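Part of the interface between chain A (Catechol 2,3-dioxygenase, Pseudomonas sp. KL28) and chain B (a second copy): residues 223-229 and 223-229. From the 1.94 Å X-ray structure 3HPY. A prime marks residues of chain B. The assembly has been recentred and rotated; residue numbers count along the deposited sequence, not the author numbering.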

# COMPACT_ATOMS: atom_id res chain seq x y z
N SER A 223 1.91 2.74 7.40
CA SER A 223 2.36 2.52 6.02
C SER A 223 2.42 3.80 5.18
O SER A 223 2.00 4.86 5.64
CB SER A 223 1.41 1.54 5.34
OG SER A 223 0.12 2.12 5.21
N TRP A 224 2.97 3.71 3.91
CA TRP A 224 3.10 4.88 2.99
C TRP A 224 1.66 5.40 2.75
O TRP A 224 1.48 6.61 2.58
CB TRP A 224 3.89 4.59 1.65
CG TRP A 224 3.95 5.65 0.48
CD1 TRP A 224 3.59 5.48 -0.85
CD2 TRP A 224 4.39 7.02 0.53
NE1 TRP A 224 3.74 6.62 -1.57
CE2 TRP A 224 4.24 7.60 -0.77
CE3 TRP A 224 4.88 7.81 1.58
CZ2 TRP A 224 4.57 8.95 -1.02
CZ3 TRP A 224 5.20 9.16 1.31
CH2 TRP A 224 5.04 9.71 0.03
N GLU A 225 0.64 4.54 2.70
CA GLU A 225 -0.71 5.04 2.44
C GLU A 225 -1.23 5.89 3.59
O GLU A 225 -1.98 6.83 3.37
CB GLU A 225 -1.68 3.89 2.14
CG GLU A 225 -1.23 3.04 0.95
CD GLU A 225 -2.39 2.45 0.16
OE1 GLU A 225 -3.51 2.38 0.71
OE2 GLU A 225 -2.16 2.05 -1.01
N GLN A 226 -0.81 5.55 4.81
CA GLN A 226 -1.21 6.33 5.98
C GLN A 226 -0.59 7.73 5.84
O GLN A 226 -1.18 8.73 6.26
CB GLN A 226 -0.71 5.66 7.27
CG GLN A 226 -1.54 4.46 7.74
CD GLN A 226 -3.05 4.72 7.67
OE1 GLN A 226 -3.71 4.28 6.74
NE2 GLN A 226 -3.58 5.45 8.64
N VAL A 227 0.60 7.81 5.25
CA VAL A 227 1.25 9.11 5.05
C VAL A 227 0.43 9.96 4.08
O VAL A 227 0.26 11.16 4.29
CB VAL A 227 2.69 8.98 4.48
CG1 VAL A 227 3.30 10.36 4.33
CG2 VAL A 227 3.56 8.14 5.40
N LEU A 228 -0.08 9.33 3.02
CA LEU A 228 -0.90 10.03 2.05
C LEU A 228 -2.15 10.54 2.77
O LEU A 228 -2.55 11.69 2.62
CB LEU A 228 -1.30 9.08 0.91
CG LEU A 228 -2.33 9.64 -0.09
CD1 LEU A 228 -1.73 10.84 -0.82
CD2 LEU A 228 -2.73 8.55 -1.07
N ARG A 229 -2.74 9.66 3.58
CA ARG A 229 -3.94 9.98 4.35
C ARG A 229 -3.73 11.16 5.29
O ARG A 229 -4.59 12.03 5.42
CB ARG A 229 -4.39 8.77 5.16
CG ARG A 229 -5.56 9.04 6.12
CD ARG A 229 -6.00 7.74 6.80
NE ARG A 229 -7.11 7.92 7.74
CZ ARG A 229 -6.96 8.30 9.01
NH1 ARG A 229 -5.75 8.56 9.49
NH2 ARG A 229 -8.02 8.40 9.82
N SER B 223 -0.25 1.75 -7.97
CA SER B 223 -0.67 2.20 -6.65
C SER B 223 0.20 3.30 -6.09
O SER B 223 1.24 3.64 -6.66
CB SER B 223 -0.63 1.02 -5.69
OG SER B 223 0.72 0.66 -5.44
N TRP B 224 -0.23 3.83 -4.95
CA TRP B 224 0.49 4.88 -4.26
C TRP B 224 1.94 4.46 -3.98
O TRP B 224 2.85 5.28 -4.01
CB TRP B 224 -0.22 5.20 -2.95
CG TRP B 224 0.45 6.27 -2.10
CD1 TRP B 224 0.73 6.19 -0.77
CD2 TRP B 224 0.86 7.59 -2.51
NE1 TRP B 224 1.28 7.37 -0.32
CE2 TRP B 224 1.37 8.24 -1.37
CE3 TRP B 224 0.84 8.28 -3.73
CZ2 TRP B 224 1.86 9.56 -1.41
CZ3 TRP B 224 1.32 9.59 -3.78
CH2 TRP B 224 1.83 10.21 -2.62
N GLU B 225 2.16 3.18 -3.69
CA GLU B 225 3.53 2.75 -3.43
C GLU B 225 4.33 2.76 -4.72
O GLU B 225 5.55 2.95 -4.72
CB GLU B 225 3.56 1.36 -2.77
CG GLU B 225 3.79 1.43 -1.25
CD GLU B 225 3.78 0.07 -0.54
OE1 GLU B 225 4.34 -0.91 -1.08
OE2 GLU B 225 3.23 -0.00 0.57
N GLN B 226 3.65 2.55 -5.84
CA GLN B 226 4.36 2.57 -7.12
C GLN B 226 4.80 4.01 -7.35
O GLN B 226 5.85 4.24 -7.92
CB GLN B 226 3.48 2.10 -8.28
CG GLN B 226 3.42 0.59 -8.52
CD GLN B 226 4.74 -0.12 -8.27
OE1 GLN B 226 4.92 -0.74 -7.21
NE2 GLN B 226 5.65 -0.05 -9.23
N VAL B 227 3.99 4.98 -6.91
CA VAL B 227 4.36 6.38 -7.07
C VAL B 227 5.67 6.67 -6.32
O VAL B 227 6.56 7.35 -6.83
CB VAL B 227 3.24 7.30 -6.55
CG1 VAL B 227 3.63 8.75 -6.75
CG2 VAL B 227 1.93 7.00 -7.29
N LEU B 228 5.78 6.14 -5.11
CA LEU B 228 6.99 6.30 -4.30
C LEU B 228 8.20 5.68 -4.99
O LEU B 228 9.28 6.28 -5.05
CB LEU B 228 6.77 5.64 -2.92
CG LEU B 228 7.98 5.43 -1.98
CD1 LEU B 228 8.77 6.72 -1.82
CD2 LEU B 228 7.48 4.95 -0.62
N ARG B 229 8.02 4.46 -5.51
CA ARG B 229 9.11 3.77 -6.20
C ARG B 229 9.55 4.62 -7.39
O ARG B 229 10.75 4.77 -7.65
CB ARG B 229 8.64 2.39 -6.68
CG ARG B 229 9.78 1.42 -7.03
CD ARG B 229 9.26 0.15 -7.70
NE ARG B 229 8.74 0.50 -9.00
CZ ARG B 229 9.29 0.15 -10.16
NH1 ARG B 229 10.38 -0.61 -10.19
NH2 ARG B 229 8.77 0.61 -11.28
O HOH W 1 -2.65 3.01 -3.78
O HOH W 2 0.14 1.66 -2.28
O HOH W 3 1.32 1.85 2.10

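When two copies of one helix meet at their N-terminal turns, an aromatic residue in the first turn can both fill the gap and hydrogen-bond to its partner's backbone. The pair of 224-229 helices here illustrates the principle: their axes cross at 96° and approach to 10.3 Å, so contact is concentrated in a few residues.

Along chain B, Ser223′ comes first, at the N-cap position. Its OG accepts a weak hydrogen bond from Glu225′ N at 3.4 Å, and the residue makes no direct contact with the facing stretch.

Trp224′ is the centre of the contact. Its five-membered ring lies in an offset stack on that of Trp224, with planes at 4° and centroids 3.3 Å apart, a spacing so tight that individual atom separations deserve caution. Each indole also reaches the other chain's backbone: Trp224′ NE1 donates to Trp224 O at 3.0 Å, and Trp224 NE1 to Trp224′ O at 2.9 Å, though the position of Trp224 NE1 is less certain. The opposite face of the Trp224′ ring is covered by Leu228, whose CD2 lies 4.0 Å from the five-membered ring centroid, close to the ring normal.

Glu225′ packs at the edge of the Trp224 ring, its CA 3.8 Å from Trp224 CD1. One water accepts from Glu225 N and donates to Glu225′ OE2, while two others accept from Trp224′ N and Glu225′ N and donate to Glu225 OE2. Water thus links amides at the start of each helix to the partner's glutamate carboxylate.

Gln226′ points away, and Val227′ makes no close contact. One turn after Trp224′, Leu228′ faces chain A again; its CD2 sits 3.8 Å from the centroid of the Trp224 five-membered ring, completing a four-layer sandwich of leucine, two indoles and leucine. Arg229′ lies beyond reach.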